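Local coordinates for protein beta-galactosidase (Bacillus circulans, PDB 4MAD) that probably hydrolyses terminal non-reducing beta-D-galactose residues from beta-D-galactosides, as a member of glycoside hydrolase family 35, at residues S225-E228 against S229-Q233; V269-L272 against E273-K277; T400-K403 against G404-K408. All coordinates share one frame; numbering follows the deposited sequence.

Contacts 1 and 2 are neighbours on helices packed around the eight-stranded parallel barrel of the family 35 catalytic domain, with centres about 11 Å apart. Contact 1 (225-233) opens helix 227-237, between strands 218-223 and 244-249; contact 2 (269-277) lies on helix 265-276, between strands 244-249 and 281-284. The two consecutive beta-alpha-beta units thus share strand 244-249, and the helices meet where the carboxylate of E274 receives the backbone N-H groups of E228 and, more weakly, A227. Contact 3 (400-408) comes last, where the chain leaves strand 395-403 of the first all-beta domain, away from the annotated sites, its centre about 62 and 66 Å from those of contacts 1 and 2.

Contact 1: residues S225-E228 against S229-Q233; sequences SRAE and SAFAQ
A227 and F231 lie one helical turn apart on the buried side of the first turn of helix 227-237, while R226 and S229 meet on its outer side. The ring of F231 leans back along the helix: with CG anti to its own carbonyl carbon (chi1 -71°), CE2 comes to 4.5 Å from A227 CB, a loose apolar contact. CB of F231 sits 3.4 Å from A227 O, and the ring meets that oxygen obliquely. The same carbonyl accepts F231 N at 2.8 Å in an almost straight bond (N-H...O 173°). Beyond the segments, F231 packs on L243 and Q278, and A230 on P204.

On the exposed side, the R226 chain bends at chi3, and NH2 passes 4.0 Å from S229 CB. Its guanidinium meets this carbon obliquely in a van der Waals contact. R226 is the N-cap residue, and its O accepts A230 N at 3.0 Å. The E228 side chain is extended, CG anti to the backbone N, and the backbone O of E228 accepts A232 N at 3.1 Å. E274, from helix 265-276, receives the N-H of E228 and, weakly, that of A227. A carboxylate at this N-terminus would be expected to suit the helix dipole. These successive i to i+4 bonds define the first turn of an alpha-helix in a beta-alpha-beta unit of the TIM barrel.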
loop_
_atom_site.group_PDB
_atom_site.type_symbol
_atom_site.label_atom_id
_atom_site.label_comp_id
_atom_site.label_asym_id
_atom_site.label_seq_id
_atom_site.Cartn_x
_atom_site.Cartn_y
_atom_site.Cartn_z
ATOM N N SER A 225 9.568 20.464 2.181
ATOM C CA SER A 225 9.853 21.874 2.078
ATOM C C SER A 225 11.225 22.254 2.660
ATOM O O SER A 225 11.863 21.433 3.275
ATOM C CB SER A 225 8.739 22.691 2.692
ATOM O OG SER A 225 8.844 22.682 4.069
ATOM N N ARG A 226 11.640 23.507 2.503
ATOM C CA ARG A 226 12.903 23.979 3.076
ATOM C C ARG A 226 14.167 23.245 2.658
ATOM O O ARG A 226 14.888 22.734 3.439
ATOM C CB ARG A 226 12.797 24.114 4.597
ATOM C CG ARG A 226 11.554 24.815 5.002
ATOM C CD ARG A 226 11.566 25.570 6.247
ATOM N NE ARG A 226 12.879 25.953 6.718
ATOM C CZ ARG A 226 13.127 26.299 7.984
ATOM N NH1 ARG A 226 12.139 26.348 8.882
ATOM N NH2 ARG A 226 14.356 26.595 8.341
ATOM N N ALA A 227 14.380 23.228 1.373
ATOM C CA ALA A 227 15.485 22.561 0.741
ATOM C C ALA A 227 16.843 23.127 1.152
ATOM O O ALA A 227 17.774 22.414 1.324
ATOM C CB ALA A 227 15.306 22.616 -0.729
ATOM N N GLU A 228 16.906 24.425 1.310
ATOM C CA GLU A 228 18.153 25.002 1.719
ATOM C C GLU A 228 18.571 24.465 3.088
ATOM O O GLU A 228 19.668 24.096 3.315
ATOM C CB GLU A 228 18.006 26.506 1.829
ATOM C CG GLU A 228 19.237 27.140 2.364
ATOM C CD GLU A 228 19.183 28.681 2.460
ATOM O OE1 GLU A 228 18.249 29.335 1.958
ATOM O OE2 GLU A 228 20.127 29.250 3.029
ATOM N N SER A 229 17.646 24.440 4.003
ATOM C CA SER A 229 17.913 23.906 5.302
ATOM C C SER A 229 18.253 22.418 5.258
ATOM O O SER A 229 19.127 21.936 5.923
ATOM C CB SER A 229 16.684 24.124 6.160
ATOM O OG SER A 229 16.700 23.255 7.189
ATOM N N ALA A 230 17.505 21.704 4.458
ATOM C CA ALA A 230 17.677 20.278 4.350
ATOM C C ALA A 230 19.023 19.903 3.776
ATOM O O ALA A 230 19.716 19.057 4.312
ATOM C CB ALA A 230 16.601 19.681 3.546
ATOM N N PHE A 231 19.390 20.557 2.701
ATOM C CA PHE A 231 20.712 20.329 2.119
ATOM C C PHE A 231 21.867 20.754 3.036
ATOM O O PHE A 231 22.899 20.153 3.065
ATOM C CB PHE A 231 20.813 20.931 0.748
ATOM C CG PHE A 231 20.024 20.215 -0.302
ATOM C CD1 PHE A 231 19.853 18.848 -0.297
ATOM C CD2 PHE A 231 19.483 20.920 -1.330
ATOM C CE1 PHE A 231 19.182 18.245 -1.317
ATOM C CE2 PHE A 231 18.822 20.316 -2.314
ATOM C CZ PHE A 231 18.655 18.982 -2.320
ATOM N N ALA A 232 21.636 21.807 3.801
ATOM C CA ALA A 232 22.626 22.256 4.741
ATOM C C ALA A 232 22.901 21.217 5.805
ATOM O O ALA A 232 24.014 20.986 6.120
ATOM C CB ALA A 232 22.222 23.503 5.346
ATOM N N GLN A 233 21.860 20.601 6.324
ATOM C CA GLN A 233 22.006 19.534 7.289
ATOM C C GLN A 233 22.750 18.376 6.716
ATOM O O GLN A 233 23.631 17.895 7.320
ATOM C CB GLN A 233 20.665 19.035 7.769
ATOM C CG GLN A 233 20.276 19.607 9.019
ATOM C CD GLN A 233 21.161 19.174 10.158
ATOM O OE1 GLN A 233 22.197 18.602 9.987
ATOM N NE2 GLN A 233 20.749 19.444 11.276
#

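Contact 2: residues V269-L272 against E273-K277; sequences VETL and EEILK
V269 meets E273 one helical turn on: its O accepts E273 N at 3.0 Å, while CG1 lies 4.2 Å from E273 CG. E270 O accepts E274 N in a longer bond of 3.3 Å, bent to 148° at the hydrogen. T271 O takes I275 N at 3.1 Å, and CG1 of I275 comes within 3.4 Å of the same oxygen, T271 O. L272 closes the series, its O accepting L276 N at 2.9 Å. With CG anti to the backbone N in L272 (chi1 172°) but anti to the carbonyl carbon in L276 (chi1 -59°), the two leucines cross obliquely and their CD1 methyls meet at 3.7 Å. Both pack on V335 of helix 327-339.

The chemistry divides the helix. L272 and L276 form a buried apolar seam, whereas E273, bent at chi2, receives K277 NZ on OE1 at 3.0 Å from above its carboxylate plane. Y339 OH also bonds OE1, and K338 forms a salt bridge with OE2, so both oxygens have partners and the two lysines would be expected to stabilise the negative charge of E273.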
loop_
_atom_site.group_PDB
_atom_site.type_symbol
_atom_site.label_atom_id
_atom_site.label_comp_id
_atom_site.label_asym_id
_atom_site.label_seq_id
_atom_site.Cartn_x
_atom_site.Cartn_y
_atom_site.Cartn_z
ATOM N N VAL A 269 6.188 24.455 -7.015
ATOM C CA VAL A 269 7.219 25.136 -7.809
ATOM C C VAL A 269 8.214 25.846 -6.902
ATOM O O VAL A 269 9.380 25.823 -7.110
ATOM C CB VAL A 269 6.602 26.107 -8.802
ATOM C CG1 VAL A 269 7.556 27.137 -9.237
ATOM C CG2 VAL A 269 6.003 25.412 -9.925
ATOM N N GLU A 270 7.733 26.444 -5.839
ATOM C CA GLU A 270 8.632 27.233 -5.066
ATOM C C GLU A 270 9.729 26.364 -4.469
ATOM O O GLU A 270 10.869 26.721 -4.440
ATOM C CB GLU A 270 7.887 27.960 -3.986
ATOM C CG GLU A 270 8.764 28.623 -3.025
ATOM C CD GLU A 270 8.091 29.776 -2.282
ATOM O OE1 GLU A 270 6.906 29.898 -2.337
ATOM O OE2 GLU A 270 8.777 30.522 -1.633
ATOM N N THR A 271 9.328 25.233 -3.949
ATOM C CA THR A 271 10.289 24.294 -3.405
ATOM C C THR A 271 11.178 23.620 -4.435
ATOM O O THR A 271 12.297 23.389 -4.188
ATOM C CB THR A 271 9.697 23.261 -2.429
ATOM O OG1 THR A 271 9.158 23.921 -1.301
ATOM C CG2 THR A 271 10.731 22.340 -1.977
ATOM N N LEU A 272 10.624 23.322 -5.589
ATOM C CA LEU A 272 11.370 22.694 -6.634
ATOM C C LEU A 272 12.494 23.617 -7.086
ATOM O O LEU A 272 13.570 23.206 -7.271
ATOM C CB LEU A 272 10.466 22.384 -7.814
ATOM C CG LEU A 272 11.128 21.892 -9.091
ATOM C CD1 LEU A 272 11.887 20.716 -8.786
ATOM C CD2 LEU A 272 10.165 21.603 -10.116
ATOM N N GLU A 273 12.190 24.891 -7.254
ATOM C CA GLU A 273 13.186 25.878 -7.647
ATOM C C GLU A 273 14.275 25.947 -6.601
ATOM O O GLU A 273 15.418 26.030 -6.913
ATOM C CB GLU A 273 12.571 27.258 -7.830
ATOM C CG GLU A 273 11.756 27.408 -9.046
ATOM C CD GLU A 273 12.595 27.832 -10.237
ATOM O OE1 GLU A 273 13.808 27.864 -10.108
ATOM O OE2 GLU A 273 12.038 28.122 -11.272
ATOM N N GLU A 274 13.886 25.850 -5.341
ATOM C CA GLU A 274 14.840 25.908 -4.264
ATOM C C GLU A 274 15.803 24.760 -4.442
ATOM O O GLU A 274 16.937 24.891 -4.196
ATOM C CB GLU A 274 14.143 25.827 -2.905
ATOM C CG GLU A 274 14.831 26.508 -1.792
ATOM C CD GLU A 274 14.229 26.213 -0.391
ATOM O OE1 GLU A 274 13.192 25.548 -0.291
ATOM O OE2 GLU A 274 14.832 26.649 0.582
ATOM N N ILE A 275 15.284 23.621 -4.801
ATOM C CA ILE A 275 16.117 22.471 -4.972
ATOM C C ILE A 275 17.046 22.638 -6.153
ATOM O O ILE A 275 18.194 22.392 -6.056
ATOM C CB ILE A 275 15.283 21.211 -5.209
ATOM C CG1 ILE A 275 14.525 20.855 -3.942
ATOM C CG2 ILE A 275 16.130 20.089 -5.689
ATOM C CD1 ILE A 275 13.604 19.701 -4.054
ATOM N N LEU A 276 16.480 23.017 -7.269
ATOM C CA LEU A 276 17.202 23.040 -8.524
ATOM C C LEU A 276 18.339 24.083 -8.542
ATOM O O LEU A 276 19.357 23.866 -9.124
ATOM C CB LEU A 276 16.231 23.185 -9.691
ATOM C CG LEU A 276 15.166 22.114 -9.863
ATOM C CD1 LEU A 276 14.241 22.443 -10.987
ATOM C CD2 LEU A 276 15.858 20.831 -10.140
ATOM N N LYS A 277 18.082 25.211 -7.913
ATOM C CA LYS A 277 19.004 26.347 -7.875
ATOM C C LYS A 277 20.270 25.973 -7.113
ATOM O O LYS A 277 21.259 26.557 -7.271
ATOM C CB LYS A 277 18.347 27.582 -7.281
ATOM C CG LYS A 277 17.325 28.282 -8.180
ATOM C CD LYS A 277 17.275 29.772 -7.895
ATOM C CE LYS A 277 16.249 30.537 -8.693
ATOM N NZ LYS A 277 14.911 30.072 -8.374
#

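Contact 3: residues T400-K403 against G404-K408; sequences TTIK and GAYGK
I402 and Y406 meet across the turn that leaves strand 395-403 for strand 409-417, and Y406 with G407 forms a classic beta bulge opposite L445. The first shell is a CH-pi contact: I402 CG2 stands over one face of the Y406 ring, 4.0 Å from its centroid and 19° off the ring normal. The methyl is displaced toward the rim, nearest CE2 at 3.8 Å and CZ at 3.9 Å. The branch that does the touching is set by chi1 (-60°), which puts CG2 anti to the backbone N of I402 and beside its carbonyl carbon. The ring also has a polar neighbour at its edge, where K403 O lies near the ring plane.

The second shell fixes the two partners from outside. I402 packs on L452 of strand 449-457, and both I402 and Y406 touch L480 of strand 473-480; the hydroxyl of Y406 is hydrogen-bonded to Q483. Backbone bonds of I402 with S450 and of G404 with E448 hold the strand end, while G407 pairs with L445. The chain then passes from the sheet containing strand 395-403 to the sheet containing strand 409-417, turning a corner at K408, whose ammonium forms a salt bridge with E444.

Glycine suits the backbone at two points of this loop. At the backbone angles of both G404 (phi 110°) and G407, a beta-carbon would be pressed against the carbonyl oxygen of the residue before. At the ring edge itself, Y406 CE2 approaches K403 O to 3.6 Å.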
loop_
_atom_site.group_PDB
_atom_site.type_symbol
_atom_site.label_atom_id
_atom_site.label_comp_id
_atom_site.label_asym_id
_atom_site.label_seq_id
_atom_site.Cartn_x
_atom_site.Cartn_y
_atom_site.Cartn_z
ATOM N N THR A 400 -16.943 -19.068 19.270
ATOM C CA THR A 400 -16.849 -19.935 20.430
ATOM C C THR A 400 -18.188 -20.010 21.104
ATOM O O THR A 400 -18.985 -19.126 20.963
ATOM C CB THR A 400 -15.810 -19.471 21.447
ATOM O OG1 THR A 400 -15.501 -20.513 22.380
ATOM C CG2 THR A 400 -16.307 -18.296 22.174
ATOM N N THR A 401 -18.388 -21.080 21.864
ATOM C CA THR A 401 -19.588 -21.254 22.626
ATOM C C THR A 401 -19.362 -21.049 24.116
ATOM O O THR A 401 -18.541 -21.640 24.693
ATOM C CB THR A 401 -20.229 -22.640 22.418
ATOM O OG1 THR A 401 -20.355 -22.939 21.027
ATOM C CG2 THR A 401 -21.587 -22.675 23.043
ATOM N N ILE A 402 -20.128 -20.189 24.705
ATOM C CA ILE A 402 -20.077 -19.954 26.120
ATOM C C ILE A 402 -21.146 -20.812 26.806
ATOM O O ILE A 402 -22.255 -20.794 26.461
ATOM C CB ILE A 402 -20.349 -18.512 26.442
ATOM C CG1 ILE A 402 -19.322 -17.600 25.780
ATOM C CG2 ILE A 402 -20.297 -18.284 27.876
ATOM C CD1 ILE A 402 -19.867 -16.309 25.377
ATOM N N LYS A 403 -20.763 -21.561 27.810
ATOM C CA LYS A 403 -21.712 -22.395 28.480
ATOM C C LYS A 403 -22.096 -21.869 29.844
ATOM O O LYS A 403 -21.290 -21.739 30.685
ATOM C CB LYS A 403 -21.160 -23.765 28.613
ATOM C CG LYS A 403 -20.577 -24.161 27.360
ATOM C CD LYS A 403 -20.954 -25.462 26.934
ATOM C CE LYS A 403 -20.333 -25.678 25.617
ATOM N NZ LYS A 403 -20.627 -27.016 25.215
ATOM N N GLY A 404 -23.372 -21.651 30.040
ATOM C CA GLY A 404 -23.896 -21.108 31.248
ATOM C C GLY A 404 -24.409 -19.729 31.049
ATOM O O GLY A 404 -23.957 -19.029 30.202
ATOM N N ALA A 405 -25.376 -19.357 31.866
ATOM C CA ALA A 405 -25.972 -18.071 31.773
ATOM C C ALA A 405 -25.182 -17.151 32.669
ATOM O O ALA A 405 -25.383 -17.114 33.848
ATOM C CB ALA A 405 -27.364 -18.130 32.215
ATOM N N TYR A 406 -24.258 -16.417 32.077
ATOM C CA TYR A 406 -23.436 -15.470 32.789
ATOM C C TYR A 406 -24.154 -14.193 33.201
ATOM O O TYR A 406 -23.691 -13.494 34.042
ATOM C CB TYR A 406 -22.203 -15.108 31.985
ATOM C CG TYR A 406 -21.144 -16.160 31.833
ATOM C CD1 TYR A 406 -19.838 -15.814 31.734
ATOM C CD2 TYR A 406 -21.437 -17.478 31.829
ATOM C CE1 TYR A 406 -18.879 -16.724 31.590
ATOM C CE2 TYR A 406 -20.466 -18.405 31.714
ATOM C CZ TYR A 406 -19.181 -18.029 31.590
ATOM O OH TYR A 406 -18.166 -18.911 31.427
ATOM N N GLY A 407 -25.248 -13.870 32.557
ATOM C CA GLY A 407 -25.861 -12.588 32.792
ATOM C C GLY A 407 -25.136 -11.406 32.155
ATOM O O GLY A 407 -24.513 -11.531 31.171
ATOM N N LYS A 408 -25.284 -10.241 32.719
ATOM C CA LYS A 408 -24.673 -9.093 32.139
ATOM C C LYS A 408 -23.172 -9.147 32.362
ATOM O O LYS A 408 -22.728 -9.302 33.485
ATOM C CB LYS A 408 -25.254 -7.880 32.811
ATOM C CG LYS A 408 -24.524 -6.632 32.608
ATOM C CD LYS A 408 -25.095 -5.584 33.467
ATOM C CE LYS A 408 -25.674 -4.520 32.640
ATOM N NZ LYS A 408 -27.039 -4.867 32.227
#